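Local coordinates for adenylate kinase (Cryptosporidium parvum Iowa II, PDB 3BE4), which probably transfers a phosphoryl group between ATP and AMP, as adenylate kinases do, and here holds the two-headed inhibitor bis(adenosine)-5'-pentaphosphate, at residues H33-D38 with V87-P92. Residues are numbered along the deposited sequence; the frame is centred on the assembly and turned at random.
Sequences HLSTGD and VLDGFP. With AP5 (bis(adenosine)-5'-pentaphosphate), chain C.
His33 NE2 donates to Asp89 OD2 at 2.7 Å, and the oxygen receives it with its anti lone pair. Imidazole and carboxylate are nearly coplanar, 16° apart; His33 and Asp89 stand on the same face of the parallel sheet, and in both CG is anti to the backbone N (chi1 172° and 159°), which helps bring ring and carboxylate together. Beneath them, Leu34 N donates to Val87 O at 2.9 Å and Asp89 N to Leu34 O at 3.0 Å, joining edge strand 32-35 to strand 86-89. One water donates to Asp89 O (2.7 Å) and to AP5 O2A, and accepts from Gly37 N. Ser35 OG N-caps the helix that follows by accepting from Asp38 N. Thr36 OG1 gives its proton to adenine N7A at 2.8 Å, while the exocyclic N6A donates to Gly90 O at 3.0 Å; the two bonds read the Hoogsteen edge of the base. The Thr36 and Phe91 side chains cross at about a right angle, Thr36 CG2 lying 3.7 Å from Phe91 CB. On the sheet face away from His33 and Asp89, Leu34 and Leu88 lie side by side, with helices 66-78 and 95-108 beyond them. Asp89 lies close to the bound magnesium ion, so the histidine bond probably steadies the carboxylate's orientation there. The helix start and the loop following the two strands thus supply adenine recognition and, with Asp89 O, a water-mediated hold on the alpha-phosphate, in the pocket that adenylate kinases generally use for AMP.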
loop_
_atom_site.group_PDB
_atom_site.type_symbol
_atom_site.label_atom_id
_atom_site.label_comp_id
_atom_site.label_asym_id
_atom_site.label_seq_id
_atom_site.Cartn_x
_atom_site.Cartn_y
_atom_site.Cartn_z
ATOM N N HIS A 33 4.448 -7.223 -4.984
ATOM C CA HIS A 33 3.800 -6.225 -4.179
ATOM C C HIS A 33 4.347 -4.856 -4.675
ATOM O O HIS A 33 5.577 -4.598 -4.569
ATOM C CB HIS A 33 4.261 -6.469 -2.783
ATOM C CG HIS A 33 3.823 -5.399 -1.851
ATOM N ND1 HIS A 33 4.544 -5.105 -0.726
ATOM C CD2 HIS A 33 2.727 -4.580 -1.856
ATOM C CE1 HIS A 33 3.953 -4.104 -0.065
ATOM N NE2 HIS A 33 2.818 -3.811 -0.706
ATOM N N LEU A 34 3.460 -3.967 -5.137
ATOM C CA LEU A 34 3.884 -2.655 -5.513
ATOM C C LEU A 34 3.308 -1.562 -4.602
ATOM O O LEU A 34 2.130 -1.285 -4.752
ATOM C CB LEU A 34 3.432 -2.366 -6.945
ATOM C CG LEU A 34 4.187 -2.986 -8.184
ATOM C CD1 LEU A 34 3.914 -4.361 -8.324
ATOM C CD2 LEU A 34 3.700 -2.353 -9.518
ATOM N N SER A 35 4.085 -1.139 -3.600
ATOM C CA SER A 35 3.713 -0.067 -2.735
ATOM C C SER A 35 4.397 1.132 -3.342
ATOM O O SER A 35 5.636 1.167 -3.236
ATOM C CB SER A 35 4.183 -0.359 -1.323
ATOM O OG SER A 35 4.251 0.812 -0.522
ATOM N N THR A 36 3.638 2.154 -3.892
ATOM C CA THR A 36 4.334 3.237 -4.413
ATOM C C THR A 36 4.991 4.101 -3.265
ATOM O O THR A 36 6.043 4.740 -3.551
ATOM C CB THR A 36 3.348 4.144 -5.154
ATOM O OG1 THR A 36 2.127 4.084 -4.487
ATOM C CG2 THR A 36 3.118 3.580 -6.582
ATOM N N GLY A 37 4.532 3.977 -2.045
ATOM C CA GLY A 37 5.237 4.696 -0.919
ATOM C C GLY A 37 6.597 3.990 -0.674
ATOM O O GLY A 37 7.617 4.696 -0.578
ATOM N N ASP A 38 6.616 2.673 -0.634
ATOM C CA ASP A 38 7.943 2.081 -0.465
ATOM C C ASP A 38 8.850 2.323 -1.650
ATOM O O ASP A 38 10.065 2.482 -1.435
ATOM C CB ASP A 38 7.820 0.536 -0.334
ATOM C CG ASP A 38 7.070 0.044 0.940
ATOM O OD1 ASP A 38 6.801 0.832 2.006
ATOM O OD2 ASP A 38 6.727 -1.245 0.931
ATOM N N VAL A 87 -0.118 -7.120 -6.378
ATOM C CA VAL A 87 -0.983 -6.408 -5.442
ATOM C C VAL A 87 -0.453 -4.965 -5.285
ATOM O O VAL A 87 0.701 -4.754 -4.944
ATOM C CB VAL A 87 -1.105 -7.123 -4.059
ATOM C CG1 VAL A 87 0.263 -7.485 -3.402
ATOM C CG2 VAL A 87 -1.983 -6.275 -3.145
ATOM N N LEU A 88 -1.302 -4.048 -5.719
ATOM C CA LEU A 88 -0.991 -2.550 -5.665
ATOM C C LEU A 88 -1.513 -2.014 -4.350
ATOM O O LEU A 88 -2.580 -2.344 -3.915
ATOM C CB LEU A 88 -1.691 -1.842 -6.842
ATOM C CG LEU A 88 -1.344 -2.387 -8.183
ATOM C CD1 LEU A 88 -2.083 -1.584 -9.311
ATOM C CD2 LEU A 88 0.042 -2.553 -8.476
ATOM N N ASP A 89 -0.630 -1.207 -3.656
ATOM C CA ASP A 89 -0.890 -0.880 -2.265
ATOM C C ASP A 89 -0.529 0.658 -2.236
ATOM O O ASP A 89 0.603 1.123 -2.355
ATOM C CB ASP A 89 0.183 -1.725 -1.489
ATOM C CG ASP A 89 0.469 -1.203 -0.083
ATOM O OD1 ASP A 89 -0.156 -0.161 0.379
ATOM O OD2 ASP A 89 1.366 -1.872 0.559
ATOM N N GLY A 90 -1.645 1.367 -2.050
ATOM C CA GLY A 90 -1.416 2.854 -2.053
ATOM C C GLY A 90 -1.418 3.426 -3.448
ATOM O O GLY A 90 -0.867 4.496 -3.646
ATOM N N PHE A 91 -1.735 2.609 -4.434
ATOM C CA PHE A 91 -1.818 3.092 -5.854
ATOM C C PHE A 91 -2.871 2.220 -6.441
ATOM O O PHE A 91 -2.839 1.007 -6.246
ATOM C CB PHE A 91 -0.467 2.850 -6.608
ATOM C CG PHE A 91 -0.565 3.177 -8.045
ATOM C CD1 PHE A 91 -0.210 4.455 -8.517
ATOM C CD2 PHE A 91 -1.120 2.263 -8.910
ATOM C CE1 PHE A 91 -0.406 4.755 -9.909
ATOM C CE2 PHE A 91 -1.265 2.585 -10.294
ATOM C CZ PHE A 91 -0.958 3.822 -10.762
ATOM N N PRO A 92 -3.711 2.768 -7.252
ATOM C CA PRO A 92 -3.878 4.255 -7.432
ATOM C C PRO A 92 -4.398 4.979 -6.217
ATOM O O PRO A 92 -5.086 4.370 -5.432
ATOM C CB PRO A 92 -5.027 4.341 -8.537
ATOM C CG PRO A 92 -5.691 3.068 -8.431
ATOM C CD PRO A 92 -4.670 1.993 -8.042
HETATM P PA AP5 C . 2.826 4.946 1.951
HETATM O O1A AP5 C . 4.183 4.358 2.371
HETATM O O2A AP5 C . 1.895 4.128 1.187
HETATM O O3A AP5 C . 2.093 5.527 3.251
HETATM P PB AP5 C . 0.551 5.716 3.584
HETATM O O1B AP5 C . -0.231 5.896 2.375
HETATM O O2B AP5 C . 0.482 6.738 4.726
HETATM O O3B AP5 C . 0.224 4.186 4.197
HETATM P PG AP5 C . 1.041 3.333 5.225
HETATM O O1G AP5 C . 1.341 4.196 6.401
HETATM O O2G AP5 C . 2.138 2.697 4.473
HETATM O O3G AP5 C . -0.133 2.335 5.574
HETATM P PD AP5 C . -0.378 0.735 5.365
HETATM O O1D AP5 C . 0.737 0.202 4.573
HETATM O O2D AP5 C . -1.778 0.613 4.925
HETATM O O3D AP5 C . -0.358 0.206 6.874
HETATM P PE AP5 C . 0.739 -0.711 7.578
HETATM O O1E AP5 C . 2.015 -0.061 7.483
HETATM O O2E AP5 C . 0.636 -2.151 7.117
HETATM O O5F AP5 C . 2.993 6.284 1.094
HETATM C C5F AP5 C . 4.010 7.152 1.621
HETATM C C4F AP5 C . 3.674 8.547 0.949
HETATM O O4F AP5 C . 4.219 8.509 -0.348
HETATM C C3F AP5 C . 2.257 8.948 0.784
HETATM O O3F AP5 C . 1.731 9.531 1.956
HETATM C C2F AP5 C . 2.475 9.988 -0.335
HETATM O O2F AP5 C . 3.192 11.177 0.178
HETATM C C1F AP5 C . 3.426 9.276 -1.280
HETATM N N9A AP5 C . 2.699 8.428 -2.188
HETATM C C8A AP5 C . 2.740 7.008 -2.132
HETATM N N7A AP5 C . 1.993 6.496 -3.096
HETATM C C5A AP5 C . 1.485 7.578 -3.842
HETATM C C6A AP5 C . 0.705 7.618 -4.982
HETATM N N6A AP5 C . 0.075 6.612 -5.598
HETATM N N1A AP5 C . 0.413 8.931 -5.430
HETATM C C2A AP5 C . 0.975 9.957 -4.830
HETATM N N3A AP5 C . 1.749 9.965 -3.723
HETATM C C4A AP5 C . 2.075 8.674 -3.256
HETATM O O5J AP5 C . 0.169 -0.738 9.041
HETATM C C5J AP5 C . 0.264 0.494 9.912
HETATM C C4J AP5 C . 0.442 -0.052 11.345
HETATM O O4J AP5 C . -0.666 -0.830 11.838
HETATM C C3J AP5 C . 1.747 -0.835 11.506
HETATM O O3J AP5 C . 2.310 -0.546 12.768
HETATM C C2J AP5 C . 1.146 -2.205 11.551
HETATM O O2J AP5 C . 1.961 -3.095 12.300
HETATM C C1J AP5 C . -0.115 -2.179 12.296
HETATM N N9B AP5 C . -1.179 -3.075 11.960
HETATM C C8B AP5 C . -1.454 -3.620 10.707
HETATM N N7B AP5 C . -2.578 -4.353 10.810
HETATM C C5B AP5 C . -3.021 -4.293 12.109
HETATM C C6B AP5 C . -4.223 -4.713 12.762
HETATM N N6B AP5 C . -5.125 -5.427 12.089
HETATM N N1B AP5 C . -4.366 -4.425 14.085
HETATM C C2B AP5 C . -3.430 -3.605 14.733
HETATM N N3B AP5 C . -2.309 -3.096 14.138
HETATM C C4B AP5 C . -2.144 -3.356 12.789
HETATM O O HOH W 1 1.959 3.234 -1.288
#